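Local structure of brain-specific angiogenesis inhibitor 1-associated protein 2-like protein 2 (3OK8) at residues R12-I17 and Q122-E127; K19-Q24 and Q115-S120; E136-E141 and R154-S159. The protein binds phosphoinositides and induces planar or gently curved membrane structures through its IMD (I-BAR) domain, the part described here. One frame throughout, in Å; residues are numbered along the deposited sequence.

Contact 1. Residues R12-I17 and Q122-E127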
# COMPACT_ATOMS: atom_id res chain seq x y z
N ARG A 12 -37.88 28.36 -2.43
CA ARG A 12 -37.70 27.04 -1.81
C ARG A 12 -36.56 26.25 -2.47
O ARG A 12 -35.78 25.60 -1.78
CB ARG A 12 -39.00 26.24 -1.86
CG ARG A 12 -39.97 26.56 -0.72
CD ARG A 12 -41.43 26.30 -1.10
NE ARG A 12 -41.59 25.36 -2.20
CZ ARG A 12 -42.34 25.58 -3.28
NH1 ARG A 12 -43.04 26.71 -3.41
NH2 ARG A 12 -42.41 24.65 -4.24
N SER A 13 -36.48 26.32 -3.79
CA SER A 13 -35.47 25.60 -4.56
C SER A 13 -34.07 26.12 -4.27
O SER A 13 -33.12 25.34 -4.18
CB SER A 13 -35.75 25.69 -6.05
OG SER A 13 -36.60 24.64 -6.46
N THR A 14 -33.94 27.43 -4.15
CA THR A 14 -32.66 28.05 -3.81
C THR A 14 -32.24 27.70 -2.39
O THR A 14 -31.06 27.56 -2.09
CB THR A 14 -32.74 29.58 -3.96
OG1 THR A 14 -33.18 29.91 -5.27
CG2 THR A 14 -31.38 30.20 -3.70
N MET A 15 -33.23 27.56 -1.51
CA MET A 15 -32.99 27.26 -0.11
C MET A 15 -32.57 25.81 0.07
O MET A 15 -31.73 25.51 0.92
CB MET A 15 -34.24 27.57 0.71
CG MET A 15 -34.36 29.05 1.05
SD MET A 15 -33.14 29.52 2.29
CE MET A 15 -32.60 31.09 1.66
N ALA A 16 -33.14 24.92 -0.73
CA ALA A 16 -32.79 23.51 -0.72
C ALA A 16 -31.32 23.30 -1.08
O ALA A 16 -30.69 22.35 -0.63
CB ALA A 16 -33.67 22.76 -1.69
N ILE A 17 -30.78 24.21 -1.89
CA ILE A 17 -29.40 24.12 -2.36
C ILE A 17 -28.40 24.61 -1.32
O ILE A 17 -27.41 23.93 -1.04
CB ILE A 17 -29.21 24.91 -3.64
CG1 ILE A 17 -29.93 24.22 -4.79
CG2 ILE A 17 -27.71 25.07 -3.93
CD1 ILE A 17 -29.92 25.00 -6.09
N GLN A 122 -27.81 33.92 3.93
CA GLN A 122 -28.48 34.97 4.71
C GLN A 122 -28.75 36.19 3.85
O GLN A 122 -29.85 36.75 3.88
CB GLN A 122 -27.62 35.40 5.90
CG GLN A 122 -27.67 34.47 7.10
CD GLN A 122 -26.54 34.72 8.09
OE1 GLN A 122 -26.32 33.94 9.01
NE2 GLN A 122 -25.81 35.82 7.88
N HIS A 123 -27.74 36.62 3.11
CA HIS A 123 -27.88 37.74 2.18
C HIS A 123 -29.08 37.50 1.28
O HIS A 123 -29.93 38.37 1.10
CB HIS A 123 -26.61 37.90 1.35
CG HIS A 123 -26.62 39.09 0.44
ND1 HIS A 123 -27.11 39.04 -0.85
CD2 HIS A 123 -26.18 40.36 0.62
CE1 HIS A 123 -26.98 40.22 -1.42
NE2 HIS A 123 -26.41 41.04 -0.55
N TYR A 124 -29.16 36.30 0.72
CA TYR A 124 -30.24 35.95 -0.18
C TYR A 124 -31.59 35.99 0.52
O TYR A 124 -32.52 36.62 0.03
CB TYR A 124 -30.04 34.58 -0.79
CG TYR A 124 -31.30 34.04 -1.43
CD1 TYR A 124 -32.06 33.06 -0.81
CD2 TYR A 124 -31.74 34.54 -2.65
CE1 TYR A 124 -33.21 32.58 -1.40
CE2 TYR A 124 -32.89 34.06 -3.24
CZ TYR A 124 -33.62 33.09 -2.61
OH TYR A 124 -34.77 32.62 -3.22
N GLU A 125 -31.71 35.31 1.65
CA GLU A 125 -32.99 35.29 2.34
C GLU A 125 -33.49 36.70 2.66
O GLU A 125 -34.63 37.05 2.37
CB GLU A 125 -32.92 34.45 3.60
CG GLU A 125 -34.28 33.95 4.04
CD GLU A 125 -34.24 33.25 5.38
OE1 GLU A 125 -33.22 32.58 5.69
OE2 GLU A 125 -35.24 33.37 6.13
N ILE A 126 -32.62 37.51 3.26
CA ILE A 126 -32.97 38.85 3.69
C ILE A 126 -33.38 39.74 2.52
O ILE A 126 -34.28 40.56 2.67
CB ILE A 126 -31.83 39.51 4.48
CG1 ILE A 126 -32.34 40.75 5.22
CG2 ILE A 126 -30.68 39.89 3.55
CD1 ILE A 126 -31.28 41.44 6.06
N GLU A 127 -32.74 39.60 1.37
CA GLU A 127 -33.11 40.42 0.23
C GLU A 127 -34.44 39.97 -0.34
O GLU A 127 -35.22 40.79 -0.81
CB GLU A 127 -32.05 40.41 -0.88
CG GLU A 127 -32.46 41.28 -2.07
CD GLU A 127 -31.35 41.52 -3.09
OE1 GLU A 127 -31.64 42.20 -4.09
OE2 GLU A 127 -30.21 41.03 -2.90
O HOH W 1 -34.02 32.09 -5.89

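Contact 2. Residues K19-Q24 and Q115-S120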
# COMPACT_ATOMS: atom_id res chain seq x y z
N LYS A 19 -29.05 24.62 1.73
CA LYS A 19 -29.16 23.63 2.80
C LYS A 19 -28.45 22.33 2.47
O LYS A 19 -27.99 21.63 3.37
CB LYS A 19 -30.61 23.38 3.21
CG LYS A 19 -31.14 24.38 4.25
CD LYS A 19 -31.39 25.77 3.64
CE LYS A 19 -31.54 26.85 4.70
NZ LYS A 19 -32.84 26.73 5.44
N SER A 20 -28.35 21.99 1.18
CA SER A 20 -27.57 20.81 0.78
C SER A 20 -26.10 21.05 1.08
O SER A 20 -25.39 20.15 1.53
CB SER A 20 -27.73 20.52 -0.71
OG SER A 20 -28.85 19.70 -0.97
N ILE A 21 -25.65 22.26 0.82
CA ILE A 21 -24.25 22.61 1.04
C ILE A 21 -23.92 22.61 2.53
O ILE A 21 -22.90 22.08 2.94
CB ILE A 21 -23.91 23.99 0.42
CG1 ILE A 21 -24.04 23.95 -1.10
CG2 ILE A 21 -22.52 24.45 0.85
CD1 ILE A 21 -23.88 25.31 -1.77
N MET A 22 -24.79 23.17 3.34
CA MET A 22 -24.47 23.45 4.73
C MET A 22 -24.59 22.24 5.64
O MET A 22 -23.88 22.14 6.64
CB MET A 22 -25.34 24.59 5.26
CG MET A 22 -24.90 25.97 4.81
SD MET A 22 -26.12 27.27 5.09
CE MET A 22 -25.99 27.46 6.86
N GLU A 23 -25.50 21.33 5.32
CA GLU A 23 -25.80 20.23 6.21
C GLU A 23 -25.76 18.89 5.51
O GLU A 23 -26.31 17.90 5.97
CB GLU A 23 -27.13 20.45 6.95
CG GLU A 23 -28.37 20.46 6.10
CD GLU A 23 -29.61 20.80 6.92
OE1 GLU A 23 -30.15 21.92 6.77
OE2 GLU A 23 -30.04 19.95 7.74
N GLN A 24 -25.06 18.86 4.38
CA GLN A 24 -24.85 17.63 3.66
C GLN A 24 -23.42 17.62 3.16
O GLN A 24 -22.61 16.79 3.57
CB GLN A 24 -25.83 17.52 2.51
CG GLN A 24 -25.88 16.17 1.83
CD GLN A 24 -27.27 15.85 1.30
OE1 GLN A 24 -27.45 15.58 0.11
NE2 GLN A 24 -28.27 15.89 2.19
N GLN A 115 -19.12 29.26 6.90
CA GLN A 115 -19.49 30.64 7.18
C GLN A 115 -19.73 31.47 5.91
O GLN A 115 -20.56 32.38 5.90
CB GLN A 115 -18.43 31.29 8.05
CG GLN A 115 -18.70 32.75 8.40
CD GLN A 115 -19.57 32.91 9.64
OE1 GLN A 115 -20.01 34.01 9.97
NE2 GLN A 115 -19.83 31.80 10.33
N PHE A 116 -18.99 31.17 4.85
CA PHE A 116 -19.15 31.88 3.59
C PHE A 116 -20.53 31.64 2.99
O PHE A 116 -21.24 32.58 2.66
CB PHE A 116 -18.09 31.45 2.59
CG PHE A 116 -18.34 31.91 1.18
CD1 PHE A 116 -18.99 31.09 0.27
CD2 PHE A 116 -17.92 33.16 0.76
CE1 PHE A 116 -19.22 31.51 -1.03
CE2 PHE A 116 -18.15 33.59 -0.54
CZ PHE A 116 -18.80 32.76 -1.43
N ILE A 117 -20.87 30.36 2.83
CA ILE A 117 -22.17 29.97 2.32
C ILE A 117 -23.30 30.36 3.27
O ILE A 117 -24.44 30.56 2.84
CB ILE A 117 -22.24 28.45 2.02
CG1 ILE A 117 -22.33 28.21 0.51
CG2 ILE A 117 -23.46 27.84 2.64
CD1 ILE A 117 -21.27 28.87 -0.30
N LYS A 118 -22.99 30.48 4.56
CA LYS A 118 -23.97 30.89 5.56
C LYS A 118 -24.34 32.37 5.36
O LYS A 118 -25.50 32.73 5.44
CB LYS A 118 -23.42 30.68 6.97
CG LYS A 118 -24.48 30.39 8.01
CD LYS A 118 -23.88 30.17 9.39
CE LYS A 118 -24.05 31.40 10.30
NZ LYS A 118 -23.45 32.64 9.73
N ASP A 119 -23.33 33.20 5.11
CA ASP A 119 -23.54 34.61 4.81
C ASP A 119 -24.23 34.79 3.47
O ASP A 119 -25.09 35.65 3.32
CB ASP A 119 -22.20 35.36 4.80
CG ASP A 119 -21.59 35.49 6.19
OD1 ASP A 119 -22.36 35.47 7.18
OD2 ASP A 119 -20.35 35.63 6.28
N SER A 120 -23.83 33.99 2.50
CA SER A 120 -24.44 34.00 1.18
C SER A 120 -25.94 33.71 1.30
O SER A 120 -26.78 34.49 0.86
CB SER A 120 -23.75 32.95 0.29
OG SER A 120 -24.22 32.98 -1.05

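Contact 3. Residues E136-E141 and R154-S159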
# COMPACT_ATOMS: atom_id res chain seq x y z
N GLU A 136 -45.47 43.44 -2.17
CA GLU A 136 -46.86 43.14 -1.84
C GLU A 136 -47.55 44.32 -1.19
O GLU A 136 -48.78 44.41 -1.20
CB GLU A 136 -46.95 41.91 -0.92
CG GLU A 136 -46.91 42.21 0.57
CD GLU A 136 -46.93 40.94 1.41
OE1 GLU A 136 -47.30 39.87 0.87
OE2 GLU A 136 -46.57 41.00 2.61
N LYS A 137 -46.77 45.24 -0.63
CA LYS A 137 -47.35 46.42 -0.01
C LYS A 137 -47.69 47.44 -1.09
O LYS A 137 -48.72 48.11 -1.00
CB LYS A 137 -46.40 47.04 1.01
CG LYS A 137 -45.79 48.36 0.57
CD LYS A 137 -45.23 49.08 1.77
CE LYS A 137 -46.26 49.13 2.89
NZ LYS A 137 -45.67 49.41 4.23
N CYS A 138 -46.84 47.54 -2.10
CA CYS A 138 -47.12 48.39 -3.24
C CYS A 138 -48.37 47.90 -3.95
O CYS A 138 -49.15 48.69 -4.47
CB CYS A 138 -45.93 48.43 -4.21
SG CYS A 138 -44.70 49.72 -3.87
N MET A 139 -48.55 46.58 -3.99
CA MET A 139 -49.74 46.03 -4.62
C MET A 139 -50.98 46.55 -3.93
O MET A 139 -51.96 46.88 -4.59
CB MET A 139 -49.73 44.51 -4.57
CG MET A 139 -48.63 43.86 -5.37
SD MET A 139 -48.66 42.07 -5.12
CE MET A 139 -49.98 41.62 -6.24
N SER A 140 -50.94 46.61 -2.60
CA SER A 140 -52.08 47.07 -1.82
C SER A 140 -52.36 48.55 -2.04
O SER A 140 -53.51 48.94 -2.24
CB SER A 140 -51.87 46.79 -0.33
OG SER A 140 -51.99 45.40 -0.08
N GLU A 141 -51.31 49.36 -2.02
CA GLU A 141 -51.46 50.76 -2.41
C GLU A 141 -52.21 50.86 -3.73
O GLU A 141 -53.22 51.55 -3.82
CB GLU A 141 -50.09 51.43 -2.52
CG GLU A 141 -49.83 52.50 -1.48
CD GLU A 141 -50.74 53.71 -1.66
OE1 GLU A 141 -51.94 53.62 -1.31
OE2 GLU A 141 -50.25 54.76 -2.13
N ARG A 154 -51.89 54.90 -12.31
CA ARG A 154 -51.11 54.45 -13.45
C ARG A 154 -49.61 54.45 -13.17
O ARG A 154 -48.87 53.61 -13.70
CB ARG A 154 -51.42 55.30 -14.69
CG ARG A 154 -51.56 56.79 -14.40
CD ARG A 154 -50.22 57.48 -14.20
NE ARG A 154 -50.32 58.70 -13.39
CZ ARG A 154 -51.32 59.57 -13.45
NH1 ARG A 154 -52.32 59.40 -14.31
NH2 ARG A 154 -51.32 60.64 -12.66
N GLU A 155 -49.16 55.40 -12.36
CA GLU A 155 -47.76 55.46 -11.96
C GLU A 155 -47.50 54.39 -10.91
O GLU A 155 -46.36 53.94 -10.71
CB GLU A 155 -47.42 56.85 -11.40
CG GLU A 155 -45.97 56.98 -10.95
CD GLU A 155 -45.70 58.29 -10.22
OE1 GLU A 155 -46.45 59.27 -10.45
OE2 GLU A 155 -44.74 58.33 -9.42
N MET A 156 -48.57 53.99 -10.23
CA MET A 156 -48.48 52.96 -9.21
C MET A 156 -48.58 51.57 -9.83
O MET A 156 -48.11 50.60 -9.24
CB MET A 156 -49.57 53.14 -8.15
CG MET A 156 -49.35 52.30 -6.90
SD MET A 156 -47.80 52.74 -6.10
CE MET A 156 -47.78 51.62 -4.71
N LYS A 157 -49.20 51.46 -11.00
CA LYS A 157 -49.30 50.18 -11.68
C LYS A 157 -47.97 49.80 -12.31
O LYS A 157 -47.63 48.62 -12.39
CB LYS A 157 -50.39 50.18 -12.75
CG LYS A 157 -50.87 48.78 -13.09
CD LYS A 157 -51.62 48.71 -14.41
CE LYS A 157 -50.67 48.50 -15.57
NZ LYS A 157 -51.37 47.97 -16.78
N GLU A 158 -47.22 50.80 -12.76
CA GLU A 158 -45.91 50.59 -13.35
C GLU A 158 -44.82 50.42 -12.29
O GLU A 158 -43.86 49.69 -12.49
CB GLU A 158 -45.57 51.73 -14.31
CG GLU A 158 -44.12 52.21 -14.25
CD GLU A 158 -43.94 53.37 -13.29
OE1 GLU A 158 -42.78 53.65 -12.91
OE2 GLU A 158 -44.95 53.99 -12.90
N SER A 159 -44.99 51.10 -11.17
CA SER A 159 -44.07 50.99 -10.04
C SER A 159 -44.13 49.57 -9.46
O SER A 159 -43.12 49.02 -9.00
CB SER A 159 -44.44 52.04 -8.97
OG SER A 159 -43.63 51.92 -7.81

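Contact 1. Residues R12-I17 and Q122-E127
Thr-14 lays a methyl group on the ring of Tyr-124. Its CG2 stands 3.9 Å from the ring centroid, only 17° off the normal, a CH-pi contact shifted toward the rim. With OG1 beside the backbone N (chi1 -55°) and CG2 anti to it, the hydroxyl can bond to Phe-10 O one turn earlier. A water lies near both hydroxyls: Tyr-124 OH is 2.8 Å from it, whereas its separation from Thr-14 OG1 is too short to be trusted, leaving that bridge in doubt.

Met-15 reaches the same ring from another direction. Bends at chi2 and chi3 curl its chain across, setting CE near the ring plane beside the edge, 3.2 Å from Tyr-124 CD1. That is tighter than ordinary van der Waals contact and may partly reflect coordinate error. The same methyl lies 3.9 Å from Glu-125 CB.

The short axes run 11.3 Å apart at 162°, nearly antiparallel, and Tyr-124 reaches from helix 71-147 toward helix 5-66. Thr-14 also touches Lys-175 and Tyr-124 touches Ser-174, so helix 153-217 closes this side of the three-helix bundle.

Contact 2. Residues K19-Q24 and Q115-S120
Ile-21 is the first residue of 19-24 to meet the facing helix, bringing its CG2 branch to 3.8 Å from Ile-117 CG1. The two isoleucines cross at about a right angle, and Ile-21 CD1 lies 4.0 Å from the same CG1. Ile-117 is itself turned to a chi1 of -111°, away from a staggered position, which suggests some strain.

Met-22 follows, sliding past Ile-117 in the opposite direction. Its CG sits just 3.2 Å from Ile-117 CG2, shorter than carbons normally sit, so the exact spacing is doubtful, while Met-22 SD is at 3.7 Å from that methyl. A turn at chi3 (74°) then carries CE across the aliphatic start of Lys-118, 3.5 Å from its CG. The lysine end leads away, and NZ is hydrogen-bonded to Gln-122. Residues 21-24 form a wider pi-type turn, and Gln-24 packs on Gln-63 of the second subunit.

Ile-117 also touches Glu-181 and Arg-185 of helix 153-217. Between 19-24 and 115-120, which cross at 146°, the contact is carried entirely by carbon and sulfur, consistent with a contact that depends on apolar packing rather than on polar pairing, with the lysine contributing methylenes to the apolar seam.

Contact 3. Residues E136-E141 and R154-S159
The contact belongs to the helical hairpin at one far end of the IMD bundle, where helix 71-147 turns back into helix 153-217, and it centres on the methyl group of Met-156. That methyl, CE, comes to 3.7 Å from Cys-138 CB and to the same distance from Cys-138 SG, so it lies against both atoms of the thiol side chain. It also approaches the backbone, modelled 3.2 Å from Cys-138 O, although the exact placing of CE is uncertain.

The methionine gets there by a single kink. CG leaves opposite the backbone N (chi1 -167°), chi2 turns the chain at 61°, and the remaining SD-CE bond runs straight on at chi3 -179°, carrying the methyl across the gap between the helices. Glu-141, one turn after Cys-138, lies crosswise to it at about a right angle. Its CG is 3.9 Å from Met-156 CE; its CB is modelled closer than two carbons can sit, and that spacing is doubtful. The glutamate chain bends at chi2, and the aliphatic part does the touching.

In this domain, an antiparallel dimer of three-helix bundles, the connection between the second and third helices is short, and Cys-138 and Met-156 are the closest pair of the two segments, their CA atoms 7.6 Å apart. Further apolar partners continue the seam in both directions along the hairpin: Met-156 also touches Leu-142 and Met-145, nearer the turn, while Cys-138 touches Val-160 and Leu-163, farther from it. Near the start of the returning helix, Glu-155 OE1 accepts a hydrogen bond from Asn-152 ND2. Of the three residues that touch, Glu-141 is exposed, and it borders the contact on the solvent side.

All three contacts use helix 71-147. Contacts 1 and 2 pair it with helix 5-66, contact 3 with helix 153-217. Along the chain contact 2 is nested within the loop closed by contact 1, and contact 3 opens only after both have closed. The centres of contacts 1 and 2 are 10 Å apart, successive steps of one interhelical seam; those of contacts 1 and 3 are 25 Å apart, and of contacts 2 and 3, 35 Å. Contact 3 lies farthest out, 48 Å from the chain centre. Together they follow the elongated bundle from near its middle to one tip, within a membrane-shaping domain that works as an antiparallel dimer.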